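Local coordinates for protein 6-aminohexanoate-dimer hydrolase (Bacillus anthracis, PDB 4GB7) that is a putative 6-aminohexanoate-dimer hydrolase of the beta-lactamase family, probably cleaving the amide bond of short nylon oligomers with a serine nucleophile, at residues L104-T110 and I402-Y406; R276-G282 and Y323-L329. All blocks are in the same frame, centred on the assembly; numbering follows the deposited sequence. Where two conformers were deposited one is given.

Contact 1. Residues L104-T110 and I402-Y406; sequences LLDDNKT and IHSVY
Leu105 and Asn108, at the C-terminal end of helix 101-107, face Tyr406 and Ile402 in the first turns of helix 402-417, with CA atoms 9.2 Å apart for Leu105 and Tyr406 and 7.9 Å for Asn108 and Ile402. The Tyr406 side chain reaches across: its OH lies 3.3 Å from Asn108 CB, and Leu105 CD2 sits obliquely to the ring, nearest Tyr406 CE1. A water in the ring plane links this hydroxyl, at 2.7 Å from Tyr406 OH, to Asn108 O. The CD1 and CG1 end of Ile402 lies over one face of the Asn108 amide, Asn108 CG within 3.5 Å of Ile402 CD1. The amide is held there by a nearly straight bond (167°) of 2.9 Å from Asn108 ND2 to Leu104 O. Leu104, its CG anti to the backbone N (chi1 172°), extends to Val405, with Leu104 CD2 4.0 Å from Val405 CG1. Behind Asn108 a Schellman motif with Lys109 as its C-prime residue ends the helix, and Leu105 O takes bonds from Asn108 N, Thr110 N and Thr110 OG1. The chain then enters strand 110-117, next to strand 387-393, whose His391 bonds Thr110 OG1 and meets the Tyr406 ring, while Val91 of strand 90-92 touches Leu104 and Val405.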
loop_
_atom_site.group_PDB
_atom_site.type_symbol
_atom_site.label_atom_id
_atom_site.label_comp_id
_atom_site.label_asym_id
_atom_site.label_seq_id
_atom_site.Cartn_x
_atom_site.Cartn_y
_atom_site.Cartn_z
ATOM N N LEU A 104 16.534 -1.936 -16.414
ATOM C CA LEU A 104 15.767 -0.714 -16.049
ATOM C C LEU A 104 15.291 -0.860 -14.581
ATOM O O LEU A 104 15.457 0.034 -13.749
ATOM C CB LEU A 104 14.584 -0.484 -16.977
ATOM C CG LEU A 104 13.581 0.639 -16.622
ATOM C CD1 LEU A 104 14.210 2.006 -16.853
ATOM C CD2 LEU A 104 12.332 0.454 -17.462
ATOM N N LEU A 105 14.717 -2.015 -14.266
ATOM C CA LEU A 105 14.321 -2.280 -12.890
ATOM C C LEU A 105 15.462 -2.081 -11.893
ATOM O O LEU A 105 15.306 -1.417 -10.883
ATOM C CB LEU A 105 13.679 -3.665 -12.757
ATOM C CG LEU A 105 12.422 -4.032 -13.530
ATOM C CD1 LEU A 105 12.137 -5.532 -13.475
ATOM C CD2 LEU A 105 11.216 -3.255 -13.002
ATOM N N ASP A 106 16.619 -2.654 -12.197
ATOM C CA ASP A 106 17.768 -2.598 -11.296
ATOM C C ASP A 106 18.257 -1.133 -11.165
ATOM O O ASP A 106 18.626 -0.709 -10.069
ATOM C CB ASP A 106 18.901 -3.532 -11.833
ATOM C CG ASP A 106 19.961 -3.878 -10.797
ATOM O OD1 ASP A 106 19.754 -3.732 -9.604
ATOM O OD2 ASP A 106 21.091 -4.314 -11.188
ATOM N N ASP A 107 18.269 -0.402 -12.299
ATOM C CA ASP A 107 18.778 0.957 -12.354
ATOM C C ASP A 107 17.923 1.865 -11.457
ATOM O O ASP A 107 18.388 2.898 -10.969
ATOM C CB ASP A 107 18.755 1.504 -13.780
ATOM C CG ASP A 107 19.570 2.795 -13.926
ATOM O OD1 ASP A 107 20.698 2.865 -13.378
ATOM O OD2 ASP A 107 19.103 3.735 -14.601
ATOM N N ASN A 108 16.687 1.438 -11.218
ATOM C CA ASN A 108 15.786 2.201 -10.375
ATOM C C ASN A 108 15.531 1.559 -9.024
ATOM O O ASN A 108 14.536 1.859 -8.345
ATOM C CB ASN A 108 14.497 2.532 -11.115
ATOM C CG ASN A 108 14.746 3.485 -12.261
ATOM O OD1 ASN A 108 14.720 4.720 -12.092
ATOM N ND2 ASN A 108 14.983 2.917 -13.443
ATOM N N LYS A 109 16.463 0.730 -8.612
ATOM C CA LYS A 109 16.527 0.223 -7.244
ATOM C C LYS A 109 15.310 -0.649 -6.934
ATOM O O LYS A 109 14.869 -0.726 -5.814
ATOM C CB LYS A 109 16.767 1.336 -6.234
ATOM C CG LYS A 109 18.114 2.009 -6.510
ATOM C CD LYS A 109 18.399 3.178 -5.558
ATOM C CE LYS A 109 19.801 3.721 -5.692
ATOM N NZ LYS A 109 20.095 4.278 -7.027
ATOM N N THR A 110 14.797 -1.348 -7.945
ATOM C CA THR A 110 13.810 -2.382 -7.710
ATOM C C THR A 110 14.446 -3.541 -6.909
ATOM O O THR A 110 15.597 -3.932 -7.118
ATOM C CB THR A 110 13.280 -2.923 -9.044
ATOM O OG1 THR A 110 12.706 -1.850 -9.803
ATOM C CG2 THR A 110 12.336 -4.177 -8.858
ATOM N N ILE A 402 10.041 8.105 -13.650
ATOM C CA ILE A 402 10.023 6.626 -13.587
ATOM C C ILE A 402 8.622 6.098 -13.362
ATOM O O ILE A 402 8.259 5.046 -13.912
ATOM C CB ILE A 402 11.024 6.046 -12.541
ATOM C CG1 ILE A 402 11.169 4.510 -12.725
ATOM C CG2 ILE A 402 10.671 6.472 -11.113
ATOM C CD1 ILE A 402 11.749 4.077 -14.067
ATOM N N HIS A 403 7.795 6.819 -12.621
ATOM C CA HIS A 403 6.419 6.326 -12.391
ATOM C C HIS A 403 5.658 6.193 -13.698
ATOM O O HIS A 403 4.998 5.181 -13.931
ATOM C CB HIS A 403 5.654 7.239 -11.481
ATOM C CG HIS A 403 4.206 6.814 -11.284
ATOM N ND1 HIS A 403 3.853 5.596 -10.840
ATOM C CD2 HIS A 403 3.017 7.511 -11.510
ATOM C CE1 HIS A 403 2.501 5.520 -10.754
ATOM N NE2 HIS A 403 1.990 6.689 -11.177
ATOM N N SER A 404 5.739 7.203 -14.565
ATOM C CA SER A 404 5.089 7.086 -15.865
ATOM C C SER A 404 5.721 6.003 -16.792
ATOM O O SER A 404 5.035 5.367 -17.581
ATOM C CB SER A 404 5.114 8.433 -16.594
ATOM O OG SER A 404 4.493 8.351 -17.866
ATOM N N VAL A 405 7.034 5.871 -16.743
ATOM C CA VAL A 405 7.687 4.782 -17.459
ATOM C C VAL A 405 7.131 3.416 -17.020
ATOM O O VAL A 405 6.726 2.599 -17.859
ATOM C CB VAL A 405 9.217 4.808 -17.305
ATOM C CG1 VAL A 405 9.866 3.552 -17.896
ATOM C CG2 VAL A 405 9.781 6.081 -17.972
ATOM N N TYR A 406 7.051 3.192 -15.717
ATOM C CA TYR A 406 6.482 1.976 -15.200
ATOM C C TYR A 406 5.018 1.795 -15.572
ATOM O O TYR A 406 4.616 0.707 -15.983
ATOM C CB TYR A 406 6.654 1.951 -13.686
ATOM C CG TYR A 406 8.037 1.676 -13.113
ATOM C CD1 TYR A 406 9.089 1.184 -13.892
ATOM C CD2 TYR A 406 8.279 1.909 -11.764
ATOM C CE1 TYR A 406 10.282 0.878 -13.317
ATOM C CE2 TYR A 406 9.472 1.613 -11.174
ATOM C CZ TYR A 406 10.485 1.117 -11.966
ATOM O OH TYR A 406 11.676 0.796 -11.385
HETATM O O HOH W 1 11.866 1.274 -8.721
#

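Contact 2. Residues R276-G282 and Y323-L329; sequences RIWSQIG and YNGKQIL
Ile328, Tyr323 and Ile281 carry most of this contact, in which the turn after helix 269-278 packs on a two-stranded hairpin and the residues following it. The Tyr323 ring lies flat against the backbone of Ile281: Ile281 CA sits 3.8 Å from the ring centroid, 10° off the ring normal, a CH-pi contact over the face. Tyr323 CG stands anti to the backbone N (chi1 -176°), placing the ring beside its own carbonyl carbon, between Asn324 and Ile281. Beside the alpha carbon, Ile281 CB approaches Tyr323 CD1 at 3.9 Å, and Gln280 O comes obliquely to the ring, 3.4 Å from Tyr323 CD2. On the opposite face, offset toward the rim, lies Asn324 CG, from the type I' turn that joins the two strands, so the ring is sandwiched between its own hairpin and the facing loop.

Ile328 divides its two branches. Its CG1 meets Ile281 CG2 at 4.2 Å, whereas its CG2 lies against the backbone, 3.4 Å from Arg276 O, and also touches Gln280 CB. Deeper in, Leu329 and Ile277 cross at about a right angle, and Phe313 of helix 307-318 touches both.

Polar links between the segments run through water. One molecule donates to both Arg276 O and Ile328 O, tying the last turn of helix 269-278 to the chain beyond the hairpin; another donates to Gln280 OE1, and its link to Lys326 is doubtful. The guanidinium group of Arg276 turns instead to Glu156, in a salt bridge. The chemistry is thus that of an apolar seam, with a tyrosine face laid on a backbone and the water between Arg276 O and Ile328 O as its secure polar bridge.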
loop_
_atom_site.group_PDB
_atom_site.type_symbol
_atom_site.label_atom_id
_atom_site.label_comp_id
_atom_site.label_asym_id
_atom_site.label_seq_id
_atom_site.Cartn_x
_atom_site.Cartn_y
_atom_site.Cartn_z
ATOM N N ARG A 276 -8.685 -12.747 8.442
ATOM C CA ARG A 276 -9.568 -12.498 7.314
ATOM C C ARG A 276 -8.938 -12.751 5.952
ATOM O O ARG A 276 -9.655 -13.028 4.974
ATOM C CB ARG A 276 -10.089 -11.078 7.399
ATOM C CG ARG A 276 -11.024 -10.837 8.565
ATOM C CD ARG A 276 -11.216 -9.359 8.838
ATOM N NE ARG A 276 -12.200 -9.141 9.902
ATOM C CZ ARG A 276 -13.524 -9.127 9.720
ATOM N NH1 ARG A 276 -14.072 -9.251 8.498
ATOM N NH2 ARG A 276 -14.324 -8.944 10.773
ATOM N N ILE A 277 -7.627 -12.587 5.841
ATOM C CA ILE A 277 -6.981 -12.588 4.543
ATOM C C ILE A 277 -5.737 -13.480 4.539
ATOM O O ILE A 277 -5.646 -14.398 3.710
ATOM C CB ILE A 277 -6.585 -11.158 4.050
ATOM C CG1 ILE A 277 -7.826 -10.280 3.951
ATOM C CG2 ILE A 277 -5.690 -11.240 2.795
ATOM C CD1 ILE A 277 -7.534 -8.800 3.727
ATOM N N TRP A 278 -4.800 -13.207 5.428
ATOM C CA TRP A 278 -3.421 -13.770 5.302
ATOM C C TRP A 278 -3.373 -15.278 5.531
ATOM O O TRP A 278 -2.445 -15.947 5.118
ATOM C CB TRP A 278 -2.389 -13.056 6.230
ATOM C CG TRP A 278 -1.083 -12.884 5.516
ATOM C CD1 TRP A 278 0.019 -13.712 5.534
ATOM C CD2 TRP A 278 -0.780 -11.827 4.580
ATOM N NE1 TRP A 278 0.993 -13.237 4.688
ATOM C CE2 TRP A 278 0.547 -12.112 4.049
ATOM C CE3 TRP A 278 -1.465 -10.704 4.127
ATOM C CZ2 TRP A 278 1.158 -11.262 3.134
ATOM C CZ3 TRP A 278 -0.852 -9.875 3.189
ATOM C CH2 TRP A 278 0.428 -10.127 2.731
ATOM N N SER A 279 -4.338 -15.793 6.272
ATOM C CA SER A 279 -4.434 -17.205 6.578
ATOM C C SER A 279 -5.349 -17.934 5.584
ATOM O O SER A 279 -5.473 -19.139 5.689
ATOM C CB SER A 279 -4.978 -17.418 7.981
ATOM O OG SER A 279 -6.309 -16.992 8.100
ATOM N N GLN A 280 -5.983 -17.202 4.652
ATOM C CA GLN A 280 -7.083 -17.719 3.839
ATOM C C GLN A 280 -6.786 -17.923 2.381
ATOM O O GLN A 280 -7.607 -18.515 1.698
ATOM C CB GLN A 280 -8.269 -16.751 3.920
ATOM C CG GLN A 280 -8.708 -16.475 5.358
ATOM C CD GLN A 280 -9.436 -17.640 5.893
ATOM O OE1 GLN A 280 -10.462 -18.030 5.333
ATOM N NE2 GLN A 280 -8.926 -18.223 6.982
ATOM N N ILE A 281 -5.629 -17.469 1.873
ATOM C CA ILE A 281 -5.402 -17.547 0.411
ATOM C C ILE A 281 -4.058 -18.165 0.015
ATOM O O ILE A 281 -3.468 -17.797 -1.013
ATOM C CB ILE A 281 -5.660 -16.196 -0.325
ATOM C CG1 ILE A 281 -4.645 -15.098 0.111
ATOM C CG2 ILE A 281 -7.098 -15.689 -0.031
ATOM C CD1 ILE A 281 -4.757 -13.822 -0.712
ATOM N N GLY A 282 -3.580 -19.090 0.857
ATOM C CA GLY A 282 -2.406 -19.918 0.517
ATOM C C GLY A 282 -1.086 -19.183 0.566
ATOM O O GLY A 282 -0.100 -19.619 -0.078
ATOM N N TYR A 323 -11.778 -17.087 -3.631
ATOM C CA TYR A 323 -10.631 -18.061 -3.553
ATOM C C TYR A 323 -11.186 -19.459 -3.356
ATOM O O TYR A 323 -11.918 -19.697 -2.388
ATOM C CB TYR A 323 -9.699 -17.702 -2.407
ATOM C CG TYR A 323 -8.463 -18.561 -2.306
ATOM C CD1 TYR A 323 -7.383 -18.313 -3.116
ATOM C CD2 TYR A 323 -8.399 -19.643 -1.446
ATOM C CE1 TYR A 323 -6.257 -19.113 -3.058
ATOM C CE2 TYR A 323 -7.282 -20.423 -1.364
ATOM C CZ TYR A 323 -6.206 -20.144 -2.157
ATOM O OH TYR A 323 -5.112 -20.961 -2.124
ATOM N N ASN A 324 -10.878 -20.354 -4.299
ATOM C CA ASN A 324 -11.394 -21.728 -4.278
ATOM C C ASN A 324 -12.856 -21.771 -3.873
ATOM O O ASN A 324 -13.243 -22.484 -2.957
ATOM C CB ASN A 324 -10.565 -22.574 -3.346
ATOM C CG ASN A 324 -9.171 -22.772 -3.836
ATOM O OD1 ASN A 324 -8.876 -22.489 -4.994
ATOM N ND2 ASN A 324 -8.289 -23.241 -2.949
ATOM N N GLY A 325 -13.658 -20.978 -4.584
ATOM C CA GLY A 325 -15.094 -20.980 -4.410
ATOM C C GLY A 325 -15.670 -20.297 -3.212
ATOM O O GLY A 325 -16.915 -20.314 -3.063
ATOM N N LYS A 326 -14.804 -19.726 -2.364
ATOM C CA LYS A 326 -15.238 -18.983 -1.170
ATOM C C LYS A 326 -15.045 -17.483 -1.360
ATOM O O LYS A 326 -14.018 -17.024 -1.883
ATOM C CB LYS A 326 -14.461 -19.439 0.072
ATOM C CG LYS A 326 -15.074 -19.012 1.394
ATOM C CD LYS A 326 -14.460 -19.790 2.554
ATOM C CE LYS A 326 -15.015 -19.323 3.885
ATOM N NZ LYS A 326 -14.726 -17.879 4.107
ATOM N N GLN A 327 -16.037 -16.716 -0.914
ATOM C CA GLN A 327 -15.973 -15.279 -0.912
ATOM C C GLN A 327 -15.178 -14.780 0.307
ATOM O O GLN A 327 -15.713 -14.468 1.347
ATOM C CB GLN A 327 -17.403 -14.713 -0.930
ATOM C CG GLN A 327 -17.492 -13.331 -1.507
ATOM C CD GLN A 327 -17.105 -13.278 -2.972
ATOM O OE1 GLN A 327 -17.561 -14.097 -3.780
ATOM N NE2 GLN A 327 -16.264 -12.296 -3.326
ATOM N N ILE A 328 -13.879 -14.666 0.116
ATOM C CA ILE A 328 -12.956 -14.195 1.136
ATOM C C ILE A 328 -13.185 -12.729 1.466
ATOM O O ILE A 328 -13.180 -12.339 2.662
ATOM C CB ILE A 328 -11.488 -14.413 0.725
ATOM C CG1 ILE A 328 -11.262 -15.866 0.331
ATOM C CG2 ILE A 328 -10.557 -14.000 1.862
ATOM C CD1 ILE A 328 -11.616 -16.898 1.339
ATOM N N LEU A 329 -13.356 -11.929 0.418
ATOM C CA LEU A 329 -13.614 -10.522 0.543
ATOM C C LEU A 329 -14.802 -10.151 -0.334
ATOM O O LEU A 329 -15.104 -10.814 -1.283
ATOM C CB LEU A 329 -12.362 -9.744 0.096
ATOM C CG LEU A 329 -11.166 -9.773 1.063
ATOM C CD1 LEU A 329 -10.002 -9.051 0.416
ATOM C CD2 LEU A 329 -11.500 -9.202 2.422
HETATM O O HOH W 2 -12.260 -12.854 5.020
HETATM O O HOH W 3 -12.912 -16.415 4.909
#

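Overall arrangement
The two contacts lie in different parts of a single beta-lactamase-family chain, their centres 32 Å apart and their nearest atoms about 18 Å apart, without touching. Contact 1 joins segments 292 residues apart at their closest ends, and both segments of contact 2 fall between them in sequence, only 41 residues apart. Contact 1 packs helices 101-107 and 402-417 together where strand 110-117 of the five-stranded antiparallel sheet begins, beside strand 387-393. Contact 2 fixes the hairpin 322-327 and the residues after it on the end of helix 269-278, against helices 143-155 and 307-318. The two are thus separate packing sites in one chain.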